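Local atomic coordinates of pyridoxine 4-oxidase (Mesorhizobium loti, PDB entry 4HA6), a protein that catalyses the FAD-dependent oxidation of pyridoxine at its 4-position, probably with oxygen as electron acceptor, as a member of the GMC oxidoreductase family. Residues H88-M93 against G190-A195; E149-A154 against H313-A318; A251-S256 against H445-T450. All blocks are in the same frame, centred on the assembly; numbering follows the deposited sequence.

Contact 1: H88-M93 against G190-A195. With FAD (flavin-adenine dinucleotide), chain B; PXM (4-(aminomethyl)-5-(hydroxymethyl)-2-methylpyridin-3-ol), chain J.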
loop_
_atom_site.group_PDB
_atom_site.type_symbol
_atom_site.label_atom_id
_atom_site.label_comp_id
_atom_site.label_asym_id
_atom_site.label_seq_id
_atom_site.Cartn_x
_atom_site.Cartn_y
_atom_site.Cartn_z
ATOM N N HIS A 88 4.486 1.303 8.031
ATOM C CA HIS A 88 5.251 0.582 6.991
ATOM C C HIS A 88 6.055 -0.650 7.384
ATOM O O HIS A 88 6.574 -0.730 8.496
ATOM C CB HIS A 88 6.328 1.534 6.478
ATOM C CG HIS A 88 6.095 2.062 5.110
ATOM N ND1 HIS A 88 6.871 3.067 4.577
ATOM C CD2 HIS A 88 5.189 1.733 4.163
ATOM C CE1 HIS A 88 6.448 3.338 3.356
ATOM N NE2 HIS A 88 5.431 2.541 3.079
ATOM N N ALA A 89 6.230 -1.565 6.431
ATOM C CA ALA A 89 7.351 -2.497 6.497
ATOM C C ALA A 89 8.538 -1.875 5.749
ATOM O O ALA A 89 9.586 -2.503 5.588
ATOM C CB ALA A 89 6.984 -3.843 5.910
ATOM N N MET A 90 8.342 -0.628 5.314
ATOM C CA MET A 90 9.307 0.191 4.566
ATOM C C MET A 90 9.933 -0.413 3.290
ATOM O O MET A 90 10.972 0.061 2.820
ATOM C CB MET A 90 10.345 0.867 5.493
ATOM C CG MET A 90 11.089 -0.030 6.491
ATOM S SD MET A 90 11.162 0.668 8.167
ATOM C CE MET A 90 9.900 -0.328 8.980
ATOM N N GLY A 91 9.285 -1.423 2.712
ATOM C CA GLY A 91 9.731 -1.972 1.444
ATOM C C GLY A 91 9.452 -0.968 0.347
ATOM O O GLY A 91 8.394 -0.313 0.365
ATOM N N TYR A 92 10.391 -0.826 -0.588
ATOM C CA TYR A 92 10.201 0.054 -1.746
ATOM C C TYR A 92 10.222 -0.761 -3.044
ATOM O O TYR A 92 11.283 -1.254 -3.466
ATOM C CB TYR A 92 11.284 1.132 -1.789
ATOM C CG TYR A 92 11.075 2.180 -2.865
ATOM C CD1 TYR A 92 10.195 3.247 -2.669
ATOM C CD2 TYR A 92 11.762 2.104 -4.074
ATOM C CE1 TYR A 92 10.009 4.219 -3.655
ATOM C CE2 TYR A 92 11.583 3.069 -5.068
ATOM C CZ TYR A 92 10.705 4.114 -4.854
ATOM O OH TYR A 92 10.536 5.047 -5.850
ATOM N N MET A 93 9.050 -0.912 -3.659
ATOM C CA MET A 93 8.909 -1.641 -4.918
ATOM C C MET A 93 8.098 -0.781 -5.880
ATOM O O MET A 93 6.917 -0.549 -5.633
ATOM C CB MET A 93 8.141 -2.960 -4.689
ATOM C CG MET A 93 8.922 -4.079 -3.995
ATOM S SD MET A 93 9.155 -3.866 -2.206
ATOM C CE MET A 93 9.362 -5.597 -1.745
ATOM N N GLY A 190 20.260 3.679 9.592
ATOM C CA GLY A 190 19.566 2.776 10.487
ATOM C C GLY A 190 18.168 3.233 10.852
ATOM O O GLY A 190 17.458 2.540 11.585
ATOM N N ARG A 191 17.760 4.390 10.337
ATOM C CA ARG A 191 16.451 4.941 10.679
ATOM C C ARG A 191 15.433 4.825 9.558
ATOM O O ARG A 191 15.731 5.149 8.401
ATOM C CB ARG A 191 16.576 6.416 11.040
ATOM C CG ARG A 191 16.157 6.713 12.454
ATOM C CD ARG A 191 17.372 6.723 13.343
ATOM N NE ARG A 191 18.289 7.780 12.926
ATOM C CZ ARG A 191 18.386 8.966 13.521
ATOM N NH1 ARG A 191 17.632 9.243 14.577
ATOM N NH2 ARG A 191 19.246 9.870 13.066
ATOM N N ARG A 192 14.223 4.398 9.905
ATOM C CA ARG A 192 13.134 4.420 8.940
ATOM C C ARG A 192 12.957 5.855 8.453
ATOM O O ARG A 192 13.142 6.821 9.217
ATOM C CB ARG A 192 11.836 3.870 9.543
ATOM C CG ARG A 192 10.914 4.924 10.118
ATOM C CD ARG A 192 9.464 4.707 9.718
ATOM N NE ARG A 192 8.913 3.457 10.230
ATOM C CZ ARG A 192 7.928 2.797 9.632
ATOM N NH1 ARG A 192 7.409 3.297 8.527
ATOM N NH2 ARG A 192 7.458 1.657 10.130
ATOM N N VAL A 193 12.654 6.002 7.170
ATOM C CA VAL A 193 12.376 7.325 6.607
ATOM C C VAL A 193 10.965 7.330 6.014
ATOM O O VAL A 193 10.661 6.536 5.120
ATOM C CB VAL A 193 13.398 7.708 5.514
ATOM C CG1 VAL A 193 13.053 9.069 4.939
ATOM C CG2 VAL A 193 14.815 7.703 6.088
ATOM N N THR A 194 10.103 8.216 6.504
ATOM C CA THR A 194 8.718 8.233 6.045
ATOM C C THR A 194 8.477 9.319 5.015
ATOM O O THR A 194 9.359 10.134 4.726
ATOM C CB THR A 194 7.753 8.478 7.206
ATOM O OG1 THR A 194 7.865 9.840 7.639
ATOM C CG2 THR A 194 8.083 7.562 8.356
ATOM N N ALA A 195 7.267 9.339 4.472
ATOM C CA ALA A 195 6.869 10.422 3.582
ATOM C C ALA A 195 7.004 11.753 4.310
ATOM O O ALA A 195 7.507 12.729 3.745
ATOM C CB ALA A 195 5.437 10.218 3.102
HETATM P PA FAD B . -2.249 6.921 3.928
HETATM O O1A FAD B . -0.729 7.001 3.892
HETATM O O2A FAD B . -2.894 5.831 4.736
HETATM O O5B FAD B . -2.781 8.361 4.438
HETATM C C5B FAD B . -4.123 8.634 4.832
HETATM C C4B FAD B . -4.023 9.791 5.815
HETATM O O4B FAD B . -5.215 10.584 5.829
HETATM C C3B FAD B . -3.820 9.280 7.235
HETATM O O3B FAD B . -2.770 10.075 7.811
HETATM C C2B FAD B . -5.155 9.528 7.932
HETATM O O2B FAD B . -4.979 9.785 9.337
HETATM C C1B FAD B . -5.700 10.737 7.177
HETATM N N9A FAD B . -7.189 10.827 7.106
HETATM C C8A FAD B . -8.050 9.820 6.843
HETATM N N7A FAD B . -9.331 10.280 6.837
HETATM C C5A FAD B . -9.305 11.609 7.093
HETATM C C6A FAD B . -10.308 12.699 7.222
HETATM N N6A FAD B . -11.647 12.452 7.062
HETATM N N1A FAD B . -9.846 13.952 7.498
HETATM C C2A FAD B . -8.530 14.212 7.644
HETATM N N3A FAD B . -7.575 13.261 7.534
HETATM C C4A FAD B . -7.889 11.962 7.264
HETATM N N1 FAD B . 3.744 -0.242 1.231
HETATM C C2 FAD B . 4.933 -0.488 0.652
HETATM O O2 FAD B . 5.110 -0.114 -0.529
HETATM N N3 FAD B . 5.924 -1.146 1.284
HETATM C C4 FAD B . 5.801 -1.585 2.548
HETATM O O4 FAD B . 6.732 -2.210 3.121
HETATM C C4X FAD B . 4.520 -1.351 3.252
HETATM N N5 FAD B . 4.305 -1.772 4.516
HETATM C C5X FAD B . 3.128 -1.526 5.143
HETATM C C6 FAD B . 2.921 -1.957 6.452
HETATM C C7 FAD B . 1.715 -1.698 7.098
HETATM C C7M FAD B . 1.509 -2.170 8.516
HETATM C C8 FAD B . 0.639 -0.953 6.388
HETATM C C8M FAD B . -0.666 -0.681 7.088
HETATM C C9 FAD B . 0.835 -0.514 5.079
HETATM C C9A FAD B . 2.044 -0.786 4.437
HETATM N N10 FAD B . 2.252 -0.353 3.116
HETATM C C10 FAD B . 3.481 -0.624 2.498
HETATM C "C1'" FAD B . 1.193 0.366 2.398
HETATM C "C2'" FAD B . 1.468 1.856 2.272
HETATM O "O2'" FAD B . 1.905 2.386 3.534
HETATM C "C3'" FAD B . 0.156 2.515 1.838
HETATM O "O3'" FAD B . -0.332 1.828 0.674
HETATM C "C4'" FAD B . 0.347 3.990 1.533
HETATM O "O4'" FAD B . 0.895 4.620 2.704
HETATM C "C5'" FAD B . -0.972 4.652 1.121
HETATM O "O5'" FAD B . -0.829 6.062 1.274
HETATM P P FAD B . -2.097 7.015 1.059
HETATM O O1P FAD B . -1.649 8.461 0.888
HETATM O O2P FAD B . -3.020 6.400 0.026
HETATM O O3P FAD B . -2.873 6.853 2.452
HETATM N N1 PXM J . 5.250 -8.398 5.196
HETATM C C2 PXM J . 4.098 -7.739 5.309
HETATM C C2A PXM J . 2.936 -8.287 6.075
HETATM C C3 PXM J . 4.030 -6.507 4.676
HETATM O O3 PXM J . 2.861 -5.783 4.761
HETATM C C4 PXM J . 5.117 -5.983 3.945
HETATM C C5 PXM J . 6.316 -6.750 3.867
HETATM C C5A PXM J . 7.595 -6.356 3.153
HETATM O O5 PXM J . 7.504 -5.456 2.105
HETATM C C6 PXM J . 6.325 -7.981 4.532
HETATM C C4A PXM J . 4.924 -4.638 3.303
HETATM N N4 PXM J . 3.712 -4.520 2.547
#
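M90 turns CG into the space between its own backbone N and carbonyl carbon (chi1 51°), and further bends at chi2 and chi3 lay its thioether across the R192 side chain at about a right angle. R192, also bent at chi2 and chi3, brings its guanidinium back toward the loop that faces the flavin. M90 SD packs 3.5 Å from R192 CB, while M90 CE sits over one face of the guanidinium, 3.4 Å from R192 NH2. H88 lies at the edge of the same group, its backbone N and CB near the guanidinium plane. R192 NH2 also donates a weak hydrogen bond to H88 O at 3.0 Å (134°), and R192 NE makes a further weak one to I42 O. The H88 ring leads away from the arginine to the isoalloxazine of FAD, where its CD2 approaches FAD C4X obliquely at 3.3 Å; H490 meets this ring edge-to-face.

Beyond H88 the backbone itself reads the flavin. A89 N donates to FAD N5 at 2.7 Å in an almost straight bond (171°). G91 N donates a hydrogen bond to FAD O4, also at 2.7 Å, and G91 O accepts from FAD N3 at 2.8 Å. A89 CB lies 3.4 Å from C4A of the pyridoxamine, and a side chain at G91 would run into the ligand's O5.

Two donors and one acceptor thus match the N5, O4 and N3 edge of the flavin. Because H88 O and A89 N belong to one peptide group, the positive charge of R192 at its oxygen may, although that bond is weak, polarise the amide and make A89 N-H a somewhat better donor to N5.

Contact 2: E149-A154 against H313-A318. With PXM (4-(aminomethyl)-5-(hydroxymethyl)-2-methylpyridin-3-ol), chain J.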
loop_
_atom_site.group_PDB
_atom_site.type_symbol
_atom_site.label_atom_id
_atom_site.label_comp_id
_atom_site.label_asym_id
_atom_site.label_seq_id
_atom_site.Cartn_x
_atom_site.Cartn_y
_atom_site.Cartn_z
ATOM N N GLU A 149 24.073 -6.229 5.942
ATOM C CA GLU A 149 23.139 -6.450 7.044
ATOM C C GLU A 149 22.040 -7.472 6.743
ATOM O O GLU A 149 21.185 -7.730 7.594
ATOM C CB GLU A 149 22.501 -5.133 7.474
ATOM C CG GLU A 149 21.668 -4.487 6.385
ATOM C CD GLU A 149 22.424 -3.392 5.688
ATOM O OE1 GLU A 149 23.104 -3.674 4.661
ATOM O OE2 GLU A 149 22.345 -2.249 6.193
ATOM N N VAL A 150 22.056 -8.065 5.552
ATOM C CA VAL A 150 21.067 -9.101 5.228
ATOM C C VAL A 150 21.262 -10.353 6.085
ATOM O O VAL A 150 22.377 -10.875 6.209
ATOM C CB VAL A 150 21.101 -9.484 3.735
ATOM C CG1 VAL A 150 20.185 -10.660 3.460
ATOM C CG2 VAL A 150 20.715 -8.297 2.871
ATOM N N SER A 151 20.171 -10.829 6.678
ATOM C CA SER A 151 20.197 -12.028 7.518
ATOM C C SER A 151 20.761 -13.267 6.796
ATOM O O SER A 151 20.445 -13.513 5.631
ATOM C CB SER A 151 18.781 -12.322 8.013
ATOM O OG SER A 151 18.670 -13.653 8.461
ATOM N N PRO A 152 21.599 -14.059 7.493
ATOM C CA PRO A 152 22.108 -15.274 6.847
ATOM C C PRO A 152 20.978 -16.202 6.386
ATOM O O PRO A 152 21.144 -16.874 5.365
ATOM C CB PRO A 152 22.975 -15.931 7.941
ATOM C CG PRO A 152 22.619 -15.251 9.214
ATOM C CD PRO A 152 22.173 -13.860 8.834
ATOM N N LEU A 153 19.850 -16.218 7.105
ATOM C CA LEU A 153 18.631 -16.904 6.641
ATOM C C LEU A 153 18.155 -16.383 5.281
ATOM O O LEU A 153 17.857 -17.171 4.375
ATOM C CB LEU A 153 17.486 -16.770 7.668
ATOM C CG LEU A 153 16.118 -17.361 7.291
ATOM C CD1 LEU A 153 16.227 -18.792 6.736
ATOM C CD2 LEU A 153 15.156 -17.339 8.478
ATOM N N ALA A 154 18.075 -15.059 5.142
ATOM C CA ALA A 154 17.642 -14.449 3.883
ATOM C C ALA A 154 18.624 -14.727 2.747
ATOM O O ALA A 154 18.218 -14.953 1.600
ATOM C CB ALA A 154 17.423 -12.956 4.045
ATOM N N HIS A 313 12.582 -7.685 9.253
ATOM C CA HIS A 313 12.023 -9.043 9.411
ATOM C C HIS A 313 11.625 -9.752 8.111
ATOM O O HIS A 313 11.851 -10.958 7.953
ATOM C CB HIS A 313 10.852 -9.071 10.411
ATOM C CG HIS A 313 11.166 -8.431 11.728
ATOM N ND1 HIS A 313 11.928 -9.051 12.694
ATOM C CD2 HIS A 313 10.813 -7.226 12.240
ATOM C CE1 HIS A 313 12.035 -8.253 13.744
ATOM N NE2 HIS A 313 11.369 -7.140 13.493
ATOM N N SER A 314 11.012 -9.012 7.195
ATOM C CA SER A 314 10.621 -9.569 5.905
ATOM C C SER A 314 11.565 -9.009 4.856
ATOM O O SER A 314 11.279 -7.984 4.235
ATOM C CB SER A 314 9.190 -9.172 5.578
ATOM O OG SER A 314 8.745 -9.834 4.412
ATOM N N GLU A 315 12.689 -9.692 4.666
ATOM C CA GLU A 315 13.853 -9.092 4.042
ATOM C C GLU A 315 13.944 -9.302 2.540
ATOM O O GLU A 315 14.641 -8.546 1.858
ATOM C CB GLU A 315 15.134 -9.616 4.709
ATOM C CG GLU A 315 15.155 -9.471 6.223
ATOM C CD GLU A 315 16.550 -9.598 6.807
ATOM O OE1 GLU A 315 17.459 -10.067 6.089
ATOM O OE2 GLU A 315 16.734 -9.209 7.981
ATOM N N SER A 316 13.253 -10.316 2.021
ATOM C CA SER A 316 13.423 -10.683 0.610
ATOM C C SER A 316 12.167 -11.306 -0.018
ATOM O O SER A 316 11.833 -12.464 0.263
ATOM C CB SER A 316 14.608 -11.651 0.473
ATOM O OG SER A 316 14.866 -11.971 -0.884
ATOM N N MET A 317 11.475 -10.532 -0.855
ATOM C CA MET A 317 10.414 -11.069 -1.704
ATOM C C MET A 317 11.037 -11.602 -2.967
ATOM O O MET A 317 11.896 -10.936 -3.562
ATOM C CB MET A 317 9.439 -9.972 -2.130
ATOM C CG MET A 317 8.703 -9.305 -1.010
ATOM S SD MET A 317 7.924 -10.565 -0.033
ATOM C CE MET A 317 8.979 -10.413 1.415
ATOM N N ALA A 318 10.598 -12.785 -3.390
ATOM C CA ALA A 318 10.982 -13.311 -4.689
ATOM C C ALA A 318 9.730 -13.381 -5.555
ATOM O O ALA A 318 8.876 -14.245 -5.336
ATOM C CB ALA A 318 11.600 -14.692 -4.545
HETATM N N1 PXM J . 5.250 -8.398 5.196
HETATM C C2 PXM J . 4.098 -7.739 5.309
HETATM C C2A PXM J . 2.936 -8.287 6.075
HETATM C C3 PXM J . 4.030 -6.507 4.676
HETATM O O3 PXM J . 2.861 -5.783 4.761
HETATM C C4 PXM J . 5.117 -5.983 3.945
HETATM C C5 PXM J . 6.316 -6.750 3.867
HETATM C C5A PXM J . 7.595 -6.356 3.153
HETATM O O5 PXM J . 7.504 -5.456 2.105
HETATM C C6 PXM J . 6.325 -7.981 4.532
HETATM C C4A PXM J . 4.924 -4.638 3.303
HETATM N N4 PXM J . 3.712 -4.520 2.547
HETATM O O HOH W 1 19.056 -9.074 9.215
#
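E315 extends from strand 314-320 into the loop and helix start 149-154, where V150, S151 and A154 touch its carboxylate and E149 reaches it through a water. In sequence order, E149 O comes first: it accepts from the water at 3.0 Å, and the same water donates to E315 OE2 at 2.6 Å. V150 follows, running past the glutamate in the opposite direction with CG1 3.8 Å from E315 OE1. S151 makes the direct bond, its backbone N donating to the syn lone pair of E315 OE1 at 2.9 Å (159°). The side chain of S151 works elsewhere: OG caps the helix by accepting a weak bond from L153 N at 3.1 Å. A154, in the first turn of the helix, lays its CB 3.5 Å from E315 OE1.

The glutamate gets there with CG anti to its carbonyl carbon (chi1 -53°) and the chain extended beyond. Both carboxylate oxygens of this buried group are satisfied, OE1 by the S151 amide, OE2 by the water and by S309 OG; the helix N-terminus close by would be expected to favour the charged form. Next to it on the strand, S314 faces the ligand pocket, with OG 3.1 Å from C6 of the pyridoxamine.

The contact thus ties the first turn of helix 152-163 to the antiparallel sheet of the substrate side. S316 packs on F157 and I158 of that helix, L153 rests on C337, and strand 314-320 pairs with strand 333-338.

Contact 3: A251-S256 against H445-T450. With FAD (flavin-adenine dinucleotide), chain B; PXM (4-(aminomethyl)-5-(hydroxymethyl)-2-methylpyridin-3-ol), chain J.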
loop_
_atom_site.group_PDB
_atom_site.type_symbol
_atom_site.label_atom_id
_atom_site.label_comp_id
_atom_site.label_asym_id
_atom_site.label_seq_id
_atom_site.Cartn_x
_atom_site.Cartn_y
_atom_site.Cartn_z
ATOM N N ALA A 251 -7.006 10.974 1.700
ATOM C CA ALA A 251 -7.393 10.239 2.896
ATOM C C ALA A 251 -7.182 8.713 2.769
ATOM O O ALA A 251 -7.444 7.967 3.720
ATOM C CB ALA A 251 -8.840 10.553 3.236
ATOM N N GLY A 252 -6.719 8.240 1.612
ATOM C CA GLY A 252 -6.406 6.819 1.474
ATOM C C GLY A 252 -7.556 5.921 1.010
ATOM O O GLY A 252 -8.692 6.365 0.867
ATOM N N ALA A 253 -7.252 4.644 0.788
ATOM C CA ALA A 253 -8.182 3.711 0.145
ATOM C C ALA A 253 -9.538 3.551 0.846
ATOM O O ALA A 253 -10.538 3.220 0.215
ATOM C CB ALA A 253 -7.514 2.349 -0.050
ATOM N N LEU A 254 -9.578 3.795 2.144
ATOM C CA LEU A 254 -10.825 3.648 2.881
ATOM C C LEU A 254 -11.461 4.987 3.143
ATOM O O LEU A 254 -12.674 5.189 2.945
ATOM C CB LEU A 254 -10.538 2.950 4.210
ATOM C CG LEU A 254 -10.129 1.499 4.001
ATOM C CD1 LEU A 254 -9.321 1.006 5.171
ATOM C CD2 LEU A 254 -11.360 0.653 3.811
ATOM N N GLU A 255 -10.639 5.929 3.579
ATOM C CA GLU A 255 -11.196 7.184 4.059
ATOM C C GLU A 255 -11.547 8.175 2.955
ATOM O O GLU A 255 -12.424 9.028 3.131
ATOM C CB GLU A 255 -10.275 7.792 5.125
ATOM C CG GLU A 255 -10.248 6.975 6.419
ATOM C CD GLU A 255 -11.609 6.921 7.130
ATOM O OE1 GLU A 255 -12.498 7.760 6.841
ATOM O OE2 GLU A 255 -11.793 6.038 7.994
ATOM N N SER A 256 -10.885 8.081 1.806
ATOM C CA SER A 256 -11.319 8.938 0.708
ATOM C C SER A 256 -12.748 8.596 0.224
ATOM O O SER A 256 -13.597 9.497 0.173
ATOM C CB SER A 256 -10.296 8.993 -0.425
ATOM O OG SER A 256 -9.169 9.750 -0.029
ATOM N N HIS A 445 -1.386 -5.490 3.390
ATOM C CA HIS A 445 -1.555 -4.114 3.683
ATOM C C HIS A 445 -1.558 -3.169 2.532
ATOM O O HIS A 445 -1.069 -2.096 2.671
ATOM C CB HIS A 445 -0.535 -3.620 4.709
ATOM C CG HIS A 445 -0.599 -4.324 5.987
ATOM N ND1 HIS A 445 0.206 -5.284 6.289
ATOM C CD2 HIS A 445 -1.502 -4.268 6.979
ATOM C CE1 HIS A 445 -0.125 -5.765 7.424
ATOM N NE2 HIS A 445 -1.160 -5.153 7.836
ATOM N N HIS A 446 -2.101 -3.551 1.404
ATOM C CA HIS A 446 -2.089 -2.732 0.195
ATOM C C HIS A 446 -3.483 -2.417 -0.359
ATOM O O HIS A 446 -3.714 -2.637 -1.554
ATOM C CB HIS A 446 -1.274 -3.439 -0.902
ATOM C CG HIS A 446 0.096 -3.851 -0.462
ATOM N ND1 HIS A 446 0.730 -4.967 -0.956
ATOM C CD2 HIS A 446 0.945 -3.296 0.432
ATOM C CE1 HIS A 446 1.913 -5.091 -0.376
ATOM N NE2 HIS A 446 2.072 -4.082 0.456
ATOM N N PRO A 447 -4.403 -1.901 0.487
ATOM C CA PRO A 447 -5.739 -1.583 -0.043
ATOM C C PRO A 447 -5.670 -0.432 -1.038
ATOM O O PRO A 447 -4.860 0.484 -0.831
ATOM C CB PRO A 447 -6.520 -1.145 1.199
ATOM C CG PRO A 447 -5.484 -0.610 2.138
ATOM C CD PRO A 447 -4.261 -1.482 1.897
ATOM N N CYS A 448 -6.487 -0.496 -2.097
ATOM C CA CYS A 448 -6.468 0.492 -3.175
ATOM C C CYS A 448 -7.682 0.309 -4.091
ATOM O O CYS A 448 -8.404 -0.684 -3.971
ATOM C CB CYS A 448 -5.170 0.364 -3.989
ATOM S SG CYS A 448 -5.089 -1.107 -5.112
ATOM N N GLY A 449 -7.926 1.282 -4.972
ATOM C CA GLY A 449 -8.862 1.105 -6.081
ATOM C C GLY A 449 -10.281 1.643 -5.928
ATOM O O GLY A 449 -11.084 1.572 -6.860
ATOM N N THR A 450 -10.589 2.196 -4.760
ATOM C CA THR A 450 -11.968 2.517 -4.387
ATOM C C THR A 450 -12.480 3.834 -4.966
ATOM O O THR A 450 -13.653 4.182 -4.791
ATOM C CB THR A 450 -12.104 2.567 -2.854
ATOM O OG1 THR A 450 -11.021 3.347 -2.307
ATOM C CG2 THR A 450 -12.043 1.156 -2.294
HETATM P PA FAD B . -2.249 6.921 3.928
HETATM O O1A FAD B . -0.729 7.001 3.892
HETATM O O2A FAD B . -2.894 5.831 4.736
HETATM O O5B FAD B . -2.781 8.361 4.438
HETATM C C5B FAD B . -4.123 8.634 4.832
HETATM C C4B FAD B . -4.023 9.791 5.815
HETATM O O4B FAD B . -5.215 10.584 5.829
HETATM C C3B FAD B . -3.820 9.280 7.235
HETATM O O3B FAD B . -2.770 10.075 7.811
HETATM C C2B FAD B . -5.155 9.528 7.932
HETATM O O2B FAD B . -4.979 9.785 9.337
HETATM C C1B FAD B . -5.700 10.737 7.177
HETATM N N9A FAD B . -7.189 10.827 7.106
HETATM C C8A FAD B . -8.050 9.820 6.843
HETATM N N7A FAD B . -9.331 10.280 6.837
HETATM C C5A FAD B . -9.305 11.609 7.093
HETATM C C6A FAD B . -10.308 12.699 7.222
HETATM N N6A FAD B . -11.647 12.452 7.062
HETATM N N1A FAD B . -9.846 13.952 7.498
HETATM C C2A FAD B . -8.530 14.212 7.644
HETATM N N3A FAD B . -7.575 13.261 7.534
HETATM C C4A FAD B . -7.889 11.962 7.264
HETATM N N1 FAD B . 3.744 -0.242 1.231
HETATM C C2 FAD B . 4.933 -0.488 0.652
HETATM O O2 FAD B . 5.110 -0.114 -0.529
HETATM N N3 FAD B . 5.924 -1.146 1.284
HETATM C C4 FAD B . 5.801 -1.585 2.548
HETATM O O4 FAD B . 6.732 -2.210 3.121
HETATM C C4X FAD B . 4.520 -1.351 3.252
HETATM N N5 FAD B . 4.305 -1.772 4.516
HETATM C C5X FAD B . 3.128 -1.526 5.143
HETATM C C6 FAD B . 2.921 -1.957 6.452
HETATM C C7 FAD B . 1.715 -1.698 7.098
HETATM C C7M FAD B . 1.509 -2.170 8.516
HETATM C C8 FAD B . 0.639 -0.953 6.388
HETATM C C8M FAD B . -0.666 -0.681 7.088
HETATM C C9 FAD B . 0.835 -0.514 5.079
HETATM C C9A FAD B . 2.044 -0.786 4.437
HETATM N N10 FAD B . 2.252 -0.353 3.116
HETATM C C10 FAD B . 3.481 -0.624 2.498
HETATM C "C1'" FAD B . 1.193 0.366 2.398
HETATM C "C2'" FAD B . 1.468 1.856 2.272
HETATM O "O2'" FAD B . 1.905 2.386 3.534
HETATM C "C3'" FAD B . 0.156 2.515 1.838
HETATM O "O3'" FAD B . -0.332 1.828 0.674
HETATM C "C4'" FAD B . 0.347 3.990 1.533
HETATM O "O4'" FAD B . 0.895 4.620 2.704
HETATM C "C5'" FAD B . -0.972 4.652 1.121
HETATM O "O5'" FAD B . -0.829 6.062 1.274
HETATM P P FAD B . -2.097 7.015 1.059
HETATM O O1P FAD B . -1.649 8.461 0.888
HETATM O O2P FAD B . -3.020 6.400 0.026
HETATM O O3P FAD B . -2.873 6.853 2.452
HETATM N N1 PXM J . 5.250 -8.398 5.196
HETATM C C2 PXM J . 4.098 -7.739 5.309
HETATM C C2A PXM J . 2.936 -8.287 6.075
HETATM C C3 PXM J . 4.030 -6.507 4.676
HETATM O O3 PXM J . 2.861 -5.783 4.761
HETATM C C4 PXM J . 5.117 -5.983 3.945
HETATM C C5 PXM J . 6.316 -6.750 3.867
HETATM C C5A PXM J . 7.595 -6.356 3.153
HETATM O O5 PXM J . 7.504 -5.456 2.105
HETATM C C6 PXM J . 6.325 -7.981 4.532
HETATM C C4A PXM J . 4.924 -4.638 3.303
HETATM N N4 PXM J . 3.712 -4.520 2.547
#
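A253 O accepts the hydroxyl hydrogen of T450 at 2.6 Å from OG1, the one hydrogen bond between the two segments. The donor comes in at a C=O...O angle of 130°, tilted 15° out of the carbonyl plane. T450 can offer it because OG1 is turned between its own backbone N and carbonyl carbon, leaving CG2 anti to the carbonyl carbon. Beside this bond the loop backbone closes on A253, whose CB lies 3.3 Å from P447 O and packs on P447 CB at 3.8 Å. Loop 445-450 is thereby held against the N-terminal part of helix 252-262.

Each segment also serves the cofactor. G252 CA runs 3.7 Å from the bridging FAD O3P, where a side chain would be crowded, and E255 CB meets FAD N7A of the adenine at 3.2 Å. At the other end of the contact, H445 spreads one ring face under the dimethylbenzene end of the flavin, with FAD C7M over the ring centre. Its ring edge points ND1 at the pyridoxamine, donating to PXM O3 at 3.1 Å (163°). H446 comes at the ligand by its edge too, NE2 lying 2.7 Å from PXM N4, while its ND1 is hydrogen-bonded with H292 ND1. An alanine at H445 would leave PXM O3 without this donor and would probably open a gap beneath the flavin methyls, leaving the ligand freer to shift.

The N-terminal end of helix 252-262, close to the pyrophosphate, is likely to stabilise its negative charge, while two histidines at the other end of the contact face the hydroxyl and amino groups of the ligand.

How the contacts relate
The pyridoxamine is common ground for all three contacts, and FAD is shared by contacts 1 and 3. At the isoalloxazine H88 of contact 1 lies on one face, and H445 of contact 3, with the ligand, on the other; the centres of these contacts are 19 Å apart, with nearest atoms about 7 Å apart. Contact 2 lies farther from the centre of the chain and reaches the pocket through S314 of its own strand. It packs directly on contact 1, M93 CE meeting M317 CG at 3.8 Å, with centres 15 Å apart. Contacts 2 and 3 do not touch: their centres are 28 Å apart and their nearest atoms about 8 Å, with the ligand contacted by both.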